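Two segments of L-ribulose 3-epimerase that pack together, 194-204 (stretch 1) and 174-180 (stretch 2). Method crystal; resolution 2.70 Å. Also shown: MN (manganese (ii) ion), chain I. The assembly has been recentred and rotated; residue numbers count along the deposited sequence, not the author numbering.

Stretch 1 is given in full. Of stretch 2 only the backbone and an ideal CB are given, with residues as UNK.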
# COMPACT_ATOMS: atom_id res chain seq x y z
N ALA A 194 8.82 7.36 -10.76
CA ALA A 194 9.70 7.16 -11.91
C ALA A 194 8.94 7.26 -13.23
O ALA A 194 9.43 7.88 -14.19
CB ALA A 194 10.43 5.84 -11.79
N ILE A 195 7.74 6.69 -13.28
CA ILE A 195 6.87 6.88 -14.43
C ILE A 195 6.59 8.39 -14.67
O ILE A 195 6.76 8.88 -15.79
CB ILE A 195 5.54 6.10 -14.31
CG1 ILE A 195 5.79 4.60 -14.49
CG2 ILE A 195 4.52 6.58 -15.35
CD1 ILE A 195 4.72 3.69 -13.89
N ARG A 196 6.20 9.10 -13.61
CA ARG A 196 5.90 10.54 -13.70
C ARG A 196 7.10 11.34 -14.19
O ARG A 196 6.97 12.28 -14.98
CB ARG A 196 5.45 11.10 -12.36
CG ARG A 196 4.04 10.72 -11.99
CD ARG A 196 3.72 11.21 -10.60
NE ARG A 196 2.34 10.89 -10.23
CZ ARG A 196 1.29 11.68 -10.46
NH1 ARG A 196 1.46 12.83 -11.07
NH2 ARG A 196 0.08 11.29 -10.09
N HIS A 197 8.28 10.93 -13.73
CA HIS A 197 9.51 11.59 -14.10
C HIS A 197 9.85 11.40 -15.55
O HIS A 197 10.56 12.22 -16.13
CB HIS A 197 10.63 11.07 -13.21
CG HIS A 197 11.93 11.81 -13.36
ND1 HIS A 197 12.06 13.11 -13.04
CD2 HIS A 197 13.18 11.37 -13.79
CE1 HIS A 197 13.33 13.50 -13.27
NE2 HIS A 197 14.02 12.44 -13.73
N ALA A 198 9.34 10.33 -16.16
CA ALA A 198 9.69 9.93 -17.53
C ALA A 198 8.65 10.36 -18.59
O ALA A 198 8.76 9.96 -19.75
CB ALA A 198 9.91 8.43 -17.59
N ALA A 199 7.66 11.15 -18.18
CA ALA A 199 6.57 11.60 -19.05
C ALA A 199 7.03 12.09 -20.42
O ALA A 199 7.99 12.86 -20.52
CB ALA A 199 5.77 12.69 -18.36
N GLY A 200 6.35 11.60 -21.46
CA GLY A 200 6.68 11.95 -22.84
C GLY A 200 8.01 11.43 -23.35
O GLY A 200 8.53 11.88 -24.37
N LYS A 201 8.59 10.48 -22.63
CA LYS A 201 9.78 9.80 -23.11
C LYS A 201 9.59 8.28 -23.01
O LYS A 201 10.53 7.52 -23.21
CB LYS A 201 11.03 10.28 -22.38
CG LYS A 201 11.73 11.49 -23.01
CD LYS A 201 12.36 11.14 -24.36
CE LYS A 201 13.52 12.04 -24.73
NZ LYS A 201 13.13 13.26 -25.49
N ILE A 202 8.37 7.86 -22.71
CA ILE A 202 8.05 6.44 -22.60
C ILE A 202 7.45 5.91 -23.90
O ILE A 202 6.35 6.30 -24.28
CB ILE A 202 7.08 6.13 -21.44
CG1 ILE A 202 7.55 6.76 -20.13
CG2 ILE A 202 6.93 4.62 -21.28
CD1 ILE A 202 6.51 6.77 -19.03
N GLY A 203 8.16 4.99 -24.53
CA GLY A 203 7.72 4.38 -25.77
C GLY A 203 7.02 3.04 -25.64
O GLY A 203 6.25 2.64 -26.53
N TYR A 204 7.26 2.34 -24.54
CA TYR A 204 6.69 1.00 -24.37
C TYR A 204 6.74 0.57 -22.90
O TYR A 204 7.63 0.99 -22.15
CB TYR A 204 7.47 0.02 -25.27
CG TYR A 204 6.81 -1.31 -25.57
CD1 TYR A 204 7.55 -2.49 -25.44
CD2 TYR A 204 5.49 -1.40 -26.00
CE1 TYR A 204 6.98 -3.73 -25.72
CE2 TYR A 204 4.91 -2.63 -26.27
CZ TYR A 204 5.67 -3.79 -26.14
OH TYR A 204 5.12 -5.03 -26.40
N UNK A 174 14.36 9.62 -31.94
CA UNK A 174 13.73 8.34 -32.23
C UNK A 174 14.12 7.27 -31.19
O UNK A 174 13.91 6.07 -31.38
CB UNK A 174 14.12 7.88 -33.64
N UNK A 175 14.68 7.73 -30.09
CA UNK A 175 14.99 6.84 -28.98
C UNK A 175 14.13 7.18 -27.76
O UNK A 175 14.21 8.27 -27.19
CB UNK A 175 16.48 6.93 -28.63
N UNK A 176 13.28 6.22 -27.39
CA UNK A 176 12.40 6.36 -26.23
C UNK A 176 12.73 5.34 -25.13
O UNK A 176 13.67 4.55 -25.27
CB UNK A 176 10.94 6.20 -26.66
N UNK A 177 11.97 5.38 -24.04
CA UNK A 177 12.14 4.46 -22.92
C UNK A 177 11.18 3.28 -22.98
O UNK A 177 10.00 3.43 -23.32
CB UNK A 177 11.95 5.21 -21.60
N UNK A 178 11.73 2.12 -22.62
CA UNK A 178 10.96 0.92 -22.43
C UNK A 178 11.11 0.60 -20.97
O UNK A 178 12.18 0.22 -20.50
CB UNK A 178 11.41 -0.23 -23.33
N UNK A 179 10.03 0.82 -20.23
CA UNK A 179 9.98 0.55 -18.80
C UNK A 179 9.32 -0.81 -18.49
O UNK A 179 8.39 -1.24 -19.19
CB UNK A 179 9.22 1.67 -18.09
N UNK A 180 9.81 -1.48 -17.45
CA UNK A 180 9.30 -2.80 -17.09
C UNK A 180 9.07 -2.87 -15.57
O UNK A 180 10.01 -2.80 -14.79
CB UNK A 180 10.27 -3.89 -17.54
MN MN I . 10.71 -6.66 -20.03

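Stretch 1 leaves a helix at Ala 198, passes through a type II turn closed by Lys 201 N to Ala 198 O at 2.9 Å, and runs on as a strand parallel to stretch 2. The pairing is backbone work and would serve many sequences. The N of position 177 donates to Lys 201 O at 2.7 Å; the O of 177 accepts from Gly 203 N at 2.7 Å and from Tyr 204 N at 3.2 Å; the N of 179 donates to Tyr 204 O at 3.1 Å. One carbonyl taking two successive amides marks a beta bulge, which shifts the register by one between the bridges Ile 202 to 177 and Tyr 204 to 178.

Position 174 lies beyond the reach of stretch 1, which sets no preference there. It is Asn 174, its ND2 hydrogen-bonded elsewhere in the structure.

At 175 the CA-to-CB bond points away and the backbone is extended, so a beta-branched residue is comfortable but not demanded. Ile 175 fits this; its carbonyl O lies 4.4 Å from Lys 201 CD.

The CB of 176 points toward stretch 1, over the backbone of Gly 203, with the aliphatic part of Lys 201 nearby. An aromatic or a long aliphatic chain would suit. The deposited Phe 176 brings its CB to 3.7 Å from Gly 203 N and its CD1 to 4.4 Å from Lys 201 CD, while Lys 201 O sits at the ring edge. Closeness here has a price across the gap: an ideal CB on residue 203 would come 2.9 Å from Phe 176 CB, a clash that glycine avoids.

Position 177 shares a sheet face with Ile 202, and its ideal CB is a tight 3.2 Å from Lys 201 O. Beyond it lies the methyl of Ala 198, an apolar patch that calls for a medium aliphatic such as leucine, isoleucine or methionine. It is Leu 177 (chi1 m, chi2 t), whose CD1 reaches Ala 198 CB at 3.9 Å.

Position 178 turns to the face that carries the Tyr 204 side chain. An aromatic or a long side chain could follow that ring, and a polar group is not excluded. His 178 is found, with chi1 t; one face of its ring receives Tyr 204 CD1, 3.6 Å from NE2. The two rings meet obliquely, centroids 5.0 Å apart, and the backbone adds a CA-H...O contact from His 178 CA to Tyr 204 O at 3.3 Å.

At 179 the CB points toward stretch 1, where the side chains of Ile 195, Ala 198 and Ile 202 offer an apolar surface with room for a branched chain, although the nearest atom to the ideal CB of 179 is Tyr 204 O, at 4.4 Å. Leucine, isoleucine or methionine would answer. Leu 179 sends CD1 to Ile 202 CD1 at 4.0 Å and to Ile 195 CG1 at 4.3 Å.

Position 180 points sideways, free of stretch 1, but the manganese ion nearby asks for an acidic or other metal-binding group. Asp 180 supplies it, OD2 binding MN at 2.1 Å, and as N-cap its side chain also caps the helix that follows.

Stretch 2 (174-180) NIFLHLD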
# COMPACT_ATOMS: atom_id res chain seq x y z
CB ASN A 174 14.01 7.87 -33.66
CG ASN A 174 13.01 6.84 -34.14
OD1 ASN A 174 11.84 6.88 -33.75
ND2 ASN A 174 13.46 5.91 -34.97
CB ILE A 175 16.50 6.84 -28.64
CG1 ILE A 175 17.30 6.31 -29.83
CG2 ILE A 175 16.77 5.99 -27.41
CD1 ILE A 175 18.79 6.54 -29.73
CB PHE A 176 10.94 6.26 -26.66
CG PHE A 176 10.54 7.28 -27.68
CD1 PHE A 176 10.37 8.62 -27.32
CD2 PHE A 176 10.33 6.91 -29.01
CE1 PHE A 176 10.01 9.57 -28.27
CE2 PHE A 176 9.96 7.86 -29.96
CZ PHE A 176 9.80 9.18 -29.58
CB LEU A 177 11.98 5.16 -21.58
CG LEU A 177 13.05 6.15 -21.13
CD1 LEU A 177 12.58 6.79 -19.84
CD2 LEU A 177 14.40 5.48 -20.97
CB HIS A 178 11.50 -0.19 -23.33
CG HIS A 178 10.82 -1.54 -23.15
ND1 HIS A 178 11.30 -2.66 -23.72
CD2 HIS A 178 9.71 -1.92 -22.42
CE1 HIS A 178 10.53 -3.70 -23.38
NE2 HIS A 178 9.55 -3.25 -22.58
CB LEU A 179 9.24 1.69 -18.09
CG LEU A 179 9.82 3.10 -18.21
CD1 LEU A 179 8.98 4.06 -17.39
CD2 LEU A 179 11.28 3.18 -17.78
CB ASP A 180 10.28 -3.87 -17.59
CG ASP A 180 9.84 -5.29 -17.28
OD1 ASP A 180 9.30 -5.53 -16.18
OD2 ASP A 180 10.07 -6.19 -18.13
O HOH W 1 12.49 -8.22 -20.07
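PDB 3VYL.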